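Local coordinates for protein L-ribulose 3-epimerase (PDB 3VYL) that catalyses the epimerisation of ketoses at C3, acting most efficiently on L-ribulose, with a manganese ion bound in a TIM barrel, at residues 240-245 with 261-266; 7-12 with 246-251; 35-40 with 59-64. All coordinates share one frame; numbering follows the deposited sequence.

All three contacts belong to one TIM barrel. Interaction 3 is buried sheet, strand 34-37 beside strand 60-66, held by regular backbone bonds. Interactions 1 and 2 join loops beyond the strand ends and share one continuous piece of chain, 240-245 then 246-251. The first is buried and reaches the loop before helix 266-292; the second is partly buried and sets the loop after strand 4-7 against the loop leading into helix 250-255. Interaction 1 has an indole bond and a metal ligand, while interaction 2 is apolar with a water at its border. Segment 7-12 links interaction 2 to both others, since H7 N probably bonds F240 O and S8 N probably bonds E36 O.

Interaction 1 of 3, residues 240-245 with 261-266; sequences FESFSS and NLWTDN. With MN (manganese (II) ion), chain I.
The hydroxyl of S242 is held by two partners, W263 and R212: OG accepts the indole N-H of W263 (NE1 to OG 3.0 Å) and also bonds the backbone carbonyl of R212, which can only accept. The indole bond is bent, with 134° at the hydrogen, and OG lies tilted 29° out of the ring plane. OG stands anti to the backbone N of S242 (chi1 -173°), on the side facing the loop 261-266. The indole of W263 reaches across to residues 242-244. Over one face of its six-membered ring sits S244 CB in a CH-pi contact, 3.8 Å from the ring centroid but offset toward the rim, so that CZ2 and CH2 are its nearest ring atoms. N261 lies beside S244 and S245. L269 of helix 266-292 packs on both S242 and W263, and L262 touches L290 of a second subunit.

One residue before S242, the extended side chain of E241 runs to the metal site, where OE2 binds manganese at 2.4 Å. Water 1 lies 2.4 Å from the manganese and donates to E241 OE1 at 2.7 Å, so both carboxylate oxygens are engaged at the metal centre. E147, D180 and H206 complete the protein ligands, and the guanidinium of R212 makes a weak, long ion pair with E241 OE1.

A polar bond at the pyrrole end and a methylene over the benzene end together would restrict the rotation of the indole. Through the bond from W263 NE1 to S242 OG, and through S244 CB over the ring, the segment carrying a metal ligand is coupled to the loop leading into helix 266-292.

Interaction 2 of 3, residues 7-12 with 246-251; sequences HSFVWS and EIVDEN
I247 presses its branched side chain against the backbone of F9 to S12, joining two beta-alpha loops of the TIM barrel, one after strand 4-7 and one after strand 238-240. The tight part is this side chain. Its CG2, anti to the backbone N, meets W11 O and S12 CA, each at 3.6 Å, while CD1 reaches V10 O at 3.7 Å. The surface it touches is a turn with helical backbone angles, in which S8 O accepts from W11 N and S12 N from opposite faces of the carbonyl plane. Alongside, V248 CG1 packs on F9 CB at 3.8 Å. No direct hydrogen bond crosses between the segments. V10 and W11 turn their side chains away, V10 onto L269 and W11 onto residues of helices 17-30 and 266-292.

The opposite character appears at the border near S12, where a water stands between the two segments. Water 2 donates to I247 O at 3.0 Å and makes only a weak link to S12 OG, whose stronger partners are S14 N and E19 OE1. After V248 the chain reaches D249, the N-cap, and enters helix 250-255 at the exposed E250. D249 OD2 accepts from N251 N at 2.6 Å, met nearly in line with the carboxylate C-O bond.

Interaction 3 of 3, residues 35-40 with 59-64; sequences IEFSYL and LGVAIS
Strands 35-37 and 60-64 run parallel, their axes 4.7 Å apart at closest and 28° from aligned, with I35 paired to V61, E36 to A62 and F37 to I63. The ladder alternates in the parallel manner: I35 N and F37 N give to G60 O and A62 O, and A62 N and S64 N give to I35 O and F37 O. On the face shared by I35, F37, V61 and I63 the contact is apolar. V61 CG2 comes to the edge of the F37 ring, 3.8 Å from CD2, and I63 CD1 lies 3.6 Å from F37 CB. I35 CG1 and L40 CD1 cover opposite faces of that ring near its rim. On the other face E36 extends with CG anti to the backbone N (chi1 -177°), and its OE2 accepts from S64 OG at 2.8 Å through the anti lone pair. OE1 is bonded by Y204 OH and by NE2 of H206, whose ND1 binds the manganese, which makes E36 a second-shell residue. This is a beta-alpha-beta unit of the TIM barrel, linked by helix 47-57, with apolar side chains toward the outer helices and E36 toward the metal site.

Interaction 1 of 3, residues 240-245 with 261-266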
loop_
_atom_site.group_PDB
_atom_site.type_symbol
_atom_site.label_atom_id
_atom_site.label_comp_id
_atom_site.label_asym_id
_atom_site.label_seq_id
_atom_site.Cartn_x
_atom_site.Cartn_y
_atom_site.Cartn_z
ATOM N N PHE A 240 -3.716 -20.768 -8.452
ATOM C CA PHE A 240 -3.493 -19.672 -9.372
ATOM C C PHE A 240 -4.491 -19.728 -10.522
ATOM O O PHE A 240 -4.784 -20.803 -11.035
ATOM C CB PHE A 240 -2.064 -19.751 -9.899
ATOM C CG PHE A 240 -1.760 -18.771 -10.992
ATOM C CD1 PHE A 240 -2.006 -17.401 -10.821
ATOM C CD2 PHE A 240 -1.199 -19.207 -12.184
ATOM C CE1 PHE A 240 -1.702 -16.496 -11.820
ATOM C CE2 PHE A 240 -0.903 -18.303 -13.187
ATOM C CZ PHE A 240 -1.149 -16.947 -13.002
ATOM N N GLU A 241 -4.990 -18.565 -10.929
ATOM C CA GLU A 241 -6.047 -18.454 -11.946
ATOM C C GLU A 241 -5.719 -17.277 -12.886
ATOM O O GLU A 241 -5.466 -16.159 -12.439
ATOM C CB GLU A 241 -7.403 -18.244 -11.251
ATOM C CG GLU A 241 -8.647 -18.597 -12.055
ATOM C CD GLU A 241 -9.959 -18.247 -11.343
ATOM O OE1 GLU A 241 -11.035 -18.568 -11.884
ATOM O OE2 GLU A 241 -9.955 -17.653 -10.252
ATOM N N SER A 242 -5.546 -17.557 -14.165
ATOM C CA SER A 242 -5.338 -16.550 -15.191
ATOM C C SER A 242 -5.772 -17.118 -16.523
ATOM O O SER A 242 -5.449 -18.220 -16.829
ATOM C CB SER A 242 -3.876 -16.180 -15.228
ATOM O OG SER A 242 -3.611 -15.119 -16.074
ATOM N N PHE A 243 -6.479 -16.373 -17.346
ATOM C CA PHE A 243 -6.966 -16.950 -18.594
ATOM C C PHE A 243 -6.555 -16.159 -19.837
ATOM O O PHE A 243 -6.218 -14.959 -19.750
ATOM C CB PHE A 243 -8.485 -17.171 -18.531
ATOM C CG PHE A 243 -8.939 -18.042 -17.374
ATOM C CD1 PHE A 243 -8.396 -19.321 -17.173
ATOM C CD2 PHE A 243 -9.923 -17.594 -16.492
ATOM C CE1 PHE A 243 -8.819 -20.119 -16.113
ATOM C CE2 PHE A 243 -10.351 -18.392 -15.437
ATOM C CZ PHE A 243 -9.804 -19.654 -15.250
ATOM N N SER A 244 -6.558 -16.859 -20.976
ATOM C CA SER A 244 -6.237 -16.293 -22.291
ATOM C C SER A 244 -7.304 -16.649 -23.311
ATOM O O SER A 244 -7.682 -17.826 -23.451
ATOM C CB SER A 244 -4.884 -16.812 -22.794
ATOM O OG SER A 244 -4.781 -16.749 -24.214
ATOM N N SER A 245 -7.765 -15.620 -24.023
ATOM C CA SER A 245 -8.704 -15.737 -25.151
ATOM C C SER A 245 -8.285 -16.857 -26.104
ATOM O O SER A 245 -9.122 -17.615 -26.598
ATOM C CB SER A 245 -8.748 -14.408 -25.917
ATOM O OG SER A 245 -9.947 -14.244 -26.640
ATOM N N ASN A 261 -5.389 -10.374 -24.238
ATOM C CA ASN A 261 -4.579 -11.323 -23.524
ATOM C C ASN A 261 -3.299 -10.691 -23.005
ATOM O O ASN A 261 -2.564 -9.998 -23.735
ATOM C CB ASN A 261 -4.335 -12.571 -24.373
ATOM C CG ASN A 261 -5.614 -13.349 -24.629
ATOM O OD1 ASN A 261 -6.482 -13.434 -23.752
ATOM N ND2 ASN A 261 -5.740 -13.920 -25.825
ATOM N N LEU A 262 -3.062 -10.932 -21.720
ATOM C CA LEU A 262 -2.020 -10.251 -20.978
ATOM C C LEU A 262 -0.710 -11.025 -20.961
ATOM O O LEU A 262 0.316 -10.507 -20.536
ATOM C CB LEU A 262 -2.516 -9.969 -19.559
ATOM C CG LEU A 262 -3.400 -8.726 -19.439
ATOM C CD1 LEU A 262 -4.720 -8.888 -20.175
ATOM C CD2 LEU A 262 -3.650 -8.435 -17.970
ATOM N N TRP A 263 -0.768 -12.267 -21.425
ATOM C CA TRP A 263 0.405 -13.107 -21.570
ATOM C C TRP A 263 0.273 -13.957 -22.798
ATOM O O TRP A 263 -0.814 -14.100 -23.359
ATOM C CB TRP A 263 0.606 -13.982 -20.327
ATOM C CG TRP A 263 -0.630 -14.746 -19.909
ATOM C CD1 TRP A 263 -1.595 -14.354 -18.992
ATOM C CD2 TRP A 263 -1.077 -16.065 -20.387
ATOM N NE1 TRP A 263 -2.575 -15.306 -18.867
ATOM C CE2 TRP A 263 -2.335 -16.352 -19.675
ATOM C CE3 TRP A 263 -0.580 -17.009 -21.290
ATOM C CZ2 TRP A 263 -3.045 -17.529 -19.876
ATOM C CZ3 TRP A 263 -1.317 -18.193 -21.491
ATOM C CH2 TRP A 263 -2.517 -18.441 -20.803
ATOM N N THR A 264 1.395 -14.533 -23.216
ATOM C CA THR A 264 1.471 -15.418 -24.383
ATOM C C THR A 264 2.165 -16.701 -23.985
ATOM O O THR A 264 1.894 -17.758 -24.538
ATOM C CB THR A 264 2.294 -14.782 -25.510
ATOM O OG1 THR A 264 3.472 -14.174 -24.950
ATOM C CG2 THR A 264 1.483 -13.718 -26.245
ATOM N N ASP A 265 3.061 -16.597 -23.008
ATOM C CA ASP A 265 3.887 -17.714 -22.574
ATOM C C ASP A 265 3.409 -18.212 -21.217
ATOM O O ASP A 265 3.791 -17.667 -20.177
ATOM C CB ASP A 265 5.346 -17.258 -22.507
ATOM C CG ASP A 265 6.295 -18.348 -22.044
ATOM O OD1 ASP A 265 7.488 -18.023 -21.875
ATOM O OD2 ASP A 265 5.870 -19.514 -21.845
ATOM N N ASN A 266 2.586 -19.255 -21.221
ATOM C CA ASN A 266 2.009 -19.744 -19.972
ATOM C C ASN A 266 2.894 -20.601 -19.080
ATOM O O ASN A 266 2.516 -20.881 -17.941
ATOM C CB ASN A 266 0.663 -20.441 -20.188
ATOM C CG ASN A 266 0.717 -21.526 -21.235
ATOM O OD1 ASN A 266 -0.201 -22.326 -21.330
ATOM N ND2 ASN A 266 1.763 -21.543 -22.032
HETATM MN MN MN I . -12.139 -18.022 -9.375
HETATM O O HOH W 1 -13.510 -17.781 -11.292
#

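Interaction 2 of 3, residues 7-12 with 246-251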
loop_
_atom_site.group_PDB
_atom_site.type_symbol
_atom_site.label_atom_id
_atom_site.label_comp_id
_atom_site.label_asym_id
_atom_site.label_seq_id
_atom_site.Cartn_x
_atom_site.Cartn_y
_atom_site.Cartn_z
ATOM N N HIS A 7 -5.305 -23.602 -12.317
ATOM C CA HIS A 7 -6.472 -23.973 -13.108
ATOM C C HIS A 7 -6.046 -24.523 -14.442
ATOM O O HIS A 7 -5.193 -23.945 -15.114
ATOM C CB HIS A 7 -7.380 -22.772 -13.305
ATOM C CG HIS A 7 -8.784 -23.136 -13.710
ATOM N ND1 HIS A 7 -9.851 -22.877 -12.931
ATOM C CD2 HIS A 7 -9.270 -23.776 -14.847
ATOM C CE1 HIS A 7 -10.966 -23.325 -13.538
ATOM N NE2 HIS A 7 -10.607 -23.877 -14.712
ATOM N N SER A 8 -6.636 -25.649 -14.837
ATOM C CA SER A 8 -6.291 -26.302 -16.108
ATOM C C SER A 8 -6.297 -25.331 -17.284
ATOM O O SER A 8 -5.434 -25.408 -18.172
ATOM C CB SER A 8 -7.213 -27.496 -16.400
ATOM O OG SER A 8 -8.581 -27.194 -16.165
ATOM N N PHE A 9 -7.252 -24.404 -17.272
ATOM C CA PHE A 9 -7.456 -23.497 -18.394
ATOM C C PHE A 9 -6.331 -22.498 -18.603
ATOM O O PHE A 9 -6.368 -21.746 -19.566
ATOM C CB PHE A 9 -8.805 -22.781 -18.301
ATOM C CG PHE A 9 -9.999 -23.687 -18.458
ATOM C CD1 PHE A 9 -9.853 -25.029 -18.815
ATOM C CD2 PHE A 9 -11.280 -23.187 -18.272
ATOM C CE1 PHE A 9 -10.959 -25.854 -18.962
ATOM C CE2 PHE A 9 -12.389 -24.007 -18.419
ATOM C CZ PHE A 9 -12.227 -25.342 -18.767
ATOM N N VAL A 10 -5.346 -22.475 -17.706
ATOM C CA VAL A 10 -4.095 -21.753 -17.958
ATOM C C VAL A 10 -3.357 -22.475 -19.083
ATOM O O VAL A 10 -2.634 -21.858 -19.865
ATOM C CB VAL A 10 -3.176 -21.715 -16.707
ATOM C CG1 VAL A 10 -1.806 -21.130 -17.043
ATOM C CG2 VAL A 10 -3.822 -20.943 -15.562
ATOM N N TRP A 11 -3.544 -23.790 -19.158
ATOM C CA TRP A 11 -2.829 -24.625 -20.118
ATOM C C TRP A 11 -3.642 -24.940 -21.365
ATOM O O TRP A 11 -3.207 -24.644 -22.477
ATOM C CB TRP A 11 -2.390 -25.920 -19.447
ATOM C CG TRP A 11 -1.516 -25.777 -18.219
ATOM C CD1 TRP A 11 -1.793 -26.229 -16.931
ATOM C CD2 TRP A 11 -0.179 -25.174 -18.130
ATOM N NE1 TRP A 11 -0.757 -25.948 -16.085
ATOM C CE2 TRP A 11 0.243 -25.323 -16.741
ATOM C CE3 TRP A 11 0.675 -24.556 -19.029
ATOM C CZ2 TRP A 11 1.466 -24.863 -16.292
ATOM C CZ3 TRP A 11 1.909 -24.096 -18.564
ATOM C CH2 TRP A 11 2.293 -24.252 -17.224
ATOM N N SER A 12 -4.814 -25.559 -21.181
ATOM C CA SER A 12 -5.688 -25.978 -22.277
ATOM C C SER A 12 -7.147 -26.093 -21.838
ATOM O O SER A 12 -7.430 -26.389 -20.680
ATOM C CB SER A 12 -5.230 -27.320 -22.850
ATOM O OG SER A 12 -6.263 -27.926 -23.623
ATOM N N GLU A 246 -6.995 -16.968 -26.312
ATOM C CA GLU A 246 -6.395 -17.957 -27.161
ATOM C C GLU A 246 -6.621 -19.365 -26.699
ATOM O O GLU A 246 -6.697 -20.258 -27.494
ATOM C CB GLU A 246 -4.922 -17.687 -27.266
ATOM C CG GLU A 246 -4.588 -16.373 -27.942
ATOM C CD GLU A 246 -5.226 -16.225 -29.289
ATOM O OE1 GLU A 246 -4.890 -15.294 -30.022
ATOM O OE2 GLU A 246 -6.090 -17.039 -29.608
ATOM N N ILE A 247 -6.640 -19.585 -25.404
ATOM C CA ILE A 247 -6.804 -20.922 -24.883
ATOM C C ILE A 247 -8.198 -21.358 -24.429
ATOM O O ILE A 247 -8.606 -22.467 -24.662
ATOM C CB ILE A 247 -5.804 -21.144 -23.766
ATOM C CG1 ILE A 247 -4.414 -21.009 -24.321
ATOM C CG2 ILE A 247 -5.987 -22.504 -23.162
ATOM C CD1 ILE A 247 -3.385 -20.700 -23.280
ATOM N N VAL A 248 -8.935 -20.493 -23.771
ATOM C CA VAL A 248 -10.241 -20.901 -23.301
ATOM C C VAL A 248 -11.289 -20.966 -24.389
ATOM O O VAL A 248 -11.103 -20.468 -25.464
ATOM C CB VAL A 248 -10.723 -20.122 -22.064
ATOM C CG1 VAL A 248 -9.731 -20.267 -20.946
ATOM C CG2 VAL A 248 -10.971 -18.667 -22.373
ATOM N N ASP A 249 -12.366 -21.663 -24.112
ATOM C CA ASP A 249 -13.448 -21.797 -25.046
ATOM C C ASP A 249 -14.385 -20.628 -25.015
ATOM O O ASP A 249 -14.610 -20.042 -23.995
ATOM C CB ASP A 249 -14.232 -23.021 -24.715
ATOM C CG ASP A 249 -15.181 -22.759 -23.676
ATOM O OD1 ASP A 249 -14.992 -23.273 -22.571
ATOM O OD2 ASP A 249 -16.094 -21.974 -23.953
ATOM N N GLU A 250 -14.966 -20.332 -26.156
ATOM C CA GLU A 250 -15.710 -19.088 -26.339
ATOM C C GLU A 250 -16.771 -18.778 -25.290
ATOM O O GLU A 250 -17.104 -17.612 -25.103
ATOM C CB GLU A 250 -16.325 -19.037 -27.735
ATOM C CG GLU A 250 -15.401 -18.432 -28.777
ATOM C CD GLU A 250 -15.929 -18.601 -30.190
ATOM O OE1 GLU A 250 -16.119 -19.764 -30.617
ATOM O OE2 GLU A 250 -16.149 -17.574 -30.875
ATOM N N ASN A 251 -17.297 -19.798 -24.617
ATOM C CA ASN A 251 -18.264 -19.583 -23.532
ATOM C C ASN A 251 -17.666 -18.789 -22.359
ATOM O O ASN A 251 -18.275 -17.835 -21.858
ATOM C CB ASN A 251 -18.832 -20.928 -23.043
ATOM C CG ASN A 251 -19.796 -20.781 -21.864
ATOM O OD1 ASN A 251 -20.912 -20.265 -22.010
ATOM N ND2 ASN A 251 -19.375 -21.258 -20.693
HETATM O O HOH W 2 -7.232 -25.049 -25.337
#

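Interaction 3 of 3, residues 35-40 with 59-64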
loop_
_atom_site.group_PDB
_atom_site.type_symbol
_atom_site.label_atom_id
_atom_site.label_comp_id
_atom_site.label_asym_id
_atom_site.label_seq_id
_atom_site.Cartn_x
_atom_site.Cartn_y
_atom_site.Cartn_z
ATOM N N ILE A 35 -4.228 -29.743 -9.516
ATOM C CA ILE A 35 -4.827 -29.314 -10.780
ATOM C C ILE A 35 -6.319 -29.115 -10.594
ATOM O O ILE A 35 -6.995 -29.935 -9.969
ATOM C CB ILE A 35 -4.517 -30.281 -11.968
ATOM C CG1 ILE A 35 -4.937 -29.677 -13.325
ATOM C CG2 ILE A 35 -5.167 -31.650 -11.780
ATOM C CD1 ILE A 35 -4.112 -28.490 -13.776
ATOM N N GLU A 36 -6.819 -28.003 -11.112
ATOM C CA GLU A 36 -8.241 -27.723 -11.098
ATOM C C GLU A 36 -8.806 -27.874 -12.508
ATOM O O GLU A 36 -8.325 -27.250 -13.463
ATOM C CB GLU A 36 -8.483 -26.313 -10.559
ATOM C CG GLU A 36 -9.942 -25.885 -10.409
ATOM C CD GLU A 36 -10.055 -24.548 -9.704
ATOM O OE1 GLU A 36 -9.038 -24.133 -9.112
ATOM O OE2 GLU A 36 -11.134 -23.913 -9.731
ATOM N N PHE A 37 -9.839 -28.675 -12.643
ATOM C CA PHE A 37 -10.486 -28.901 -13.900
ATOM C C PHE A 37 -11.840 -28.290 -13.815
ATOM O O PHE A 37 -12.442 -28.386 -12.816
ATOM C CB PHE A 37 -10.605 -30.392 -14.155
ATOM C CG PHE A 37 -9.329 -31.040 -14.589
ATOM C CD1 PHE A 37 -8.716 -30.659 -15.734
ATOM C CD2 PHE A 37 -8.775 -32.030 -13.858
ATOM C CE1 PHE A 37 -7.563 -31.231 -16.143
ATOM C CE2 PHE A 37 -7.632 -32.625 -14.258
ATOM C CZ PHE A 37 -7.018 -32.221 -15.400
ATOM N N SER A 38 -12.249 -27.554 -14.835
ATOM C CA SER A 38 -13.587 -26.977 -14.950
ATOM C C SER A 38 -14.814 -27.818 -15.211
ATOM O O SER A 38 -15.854 -27.543 -14.684
ATOM C CB SER A 38 -13.616 -26.001 -16.082
ATOM O OG SER A 38 -14.682 -26.356 -16.964
ATOM N N TYR A 39 -14.743 -28.708 -16.176
ATOM C CA TYR A 39 -15.665 -29.820 -16.277
ATOM C C TYR A 39 -15.204 -30.784 -17.338
ATOM O O TYR A 39 -14.715 -30.371 -18.361
ATOM C CB TYR A 39 -17.096 -29.357 -16.520
ATOM C CG TYR A 39 -18.123 -30.409 -16.217
ATOM C CD1 TYR A 39 -18.658 -30.545 -14.965
ATOM C CD2 TYR A 39 -18.545 -31.270 -17.189
ATOM C CE1 TYR A 39 -19.594 -31.505 -14.697
ATOM C CE2 TYR A 39 -19.475 -32.238 -16.932
ATOM C CZ TYR A 39 -19.989 -32.336 -15.686
ATOM O OH TYR A 39 -20.892 -33.296 -15.453
ATOM N N LEU A 40 -15.442 -32.058 -17.108
ATOM C CA LEU A 40 -15.030 -33.095 -18.011
ATOM C C LEU A 40 -16.177 -34.046 -18.266
ATOM O O LEU A 40 -16.799 -34.516 -17.341
ATOM C CB LEU A 40 -13.867 -33.845 -17.405
ATOM C CG LEU A 40 -12.610 -33.038 -17.160
ATOM C CD1 LEU A 40 -11.616 -33.874 -16.406
ATOM C CD2 LEU A 40 -11.989 -32.623 -18.456
ATOM N N LEU A 59 -0.241 -35.326 -7.863
ATOM C CA LEU A 59 -1.093 -34.162 -7.868
ATOM C C LEU A 59 -2.383 -34.484 -7.141
ATOM O O LEU A 59 -2.807 -35.633 -7.106
ATOM C CB LEU A 59 -1.383 -33.759 -9.320
ATOM C CG LEU A 59 -0.508 -32.782 -10.124
ATOM C CD1 LEU A 59 0.910 -32.612 -9.609
ATOM C CD2 LEU A 59 -0.501 -33.151 -11.602
ATOM N N GLY A 60 -2.987 -33.467 -6.535
ATOM C CA GLY A 60 -4.382 -33.535 -6.094
ATOM C C GLY A 60 -5.252 -32.919 -7.179
ATOM O O GLY A 60 -4.751 -32.452 -8.208
ATOM N N VAL A 61 -6.558 -32.901 -6.951
ATOM C CA VAL A 61 -7.483 -32.414 -7.964
ATOM C C VAL A 61 -8.709 -31.751 -7.330
ATOM O O VAL A 61 -9.240 -32.217 -6.325
ATOM C CB VAL A 61 -7.854 -33.531 -8.997
ATOM C CG1 VAL A 61 -8.528 -34.728 -8.324
ATOM C CG2 VAL A 61 -8.709 -32.985 -10.142
ATOM N N ALA A 62 -9.127 -30.632 -7.906
ATOM C CA ALA A 62 -10.393 -30.019 -7.537
ATOM C C ALA A 62 -11.191 -29.793 -8.814
ATOM O O ALA A 62 -10.616 -29.640 -9.890
ATOM C CB ALA A 62 -10.154 -28.711 -6.814
ATOM N N ILE A 63 -12.509 -29.797 -8.706
ATOM C CA ILE A 63 -13.336 -29.429 -9.836
ATOM C C ILE A 63 -14.155 -28.168 -9.521
ATOM O O ILE A 63 -14.816 -28.072 -8.473
ATOM C CB ILE A 63 -14.267 -30.581 -10.291
ATOM C CG1 ILE A 63 -13.505 -31.909 -10.424
ATOM C CG2 ILE A 63 -14.979 -30.217 -11.592
ATOM C CD1 ILE A 63 -12.554 -32.011 -11.603
ATOM N N SER A 64 -14.092 -27.204 -10.437
ATOM C CA SER A 64 -14.875 -25.989 -10.338
ATOM C C SER A 64 -15.715 -25.867 -11.579
ATOM O O SER A 64 -15.252 -26.178 -12.673
ATOM C CB SER A 64 -13.957 -24.775 -10.247
ATOM O OG SER A 64 -13.251 -24.589 -11.466
#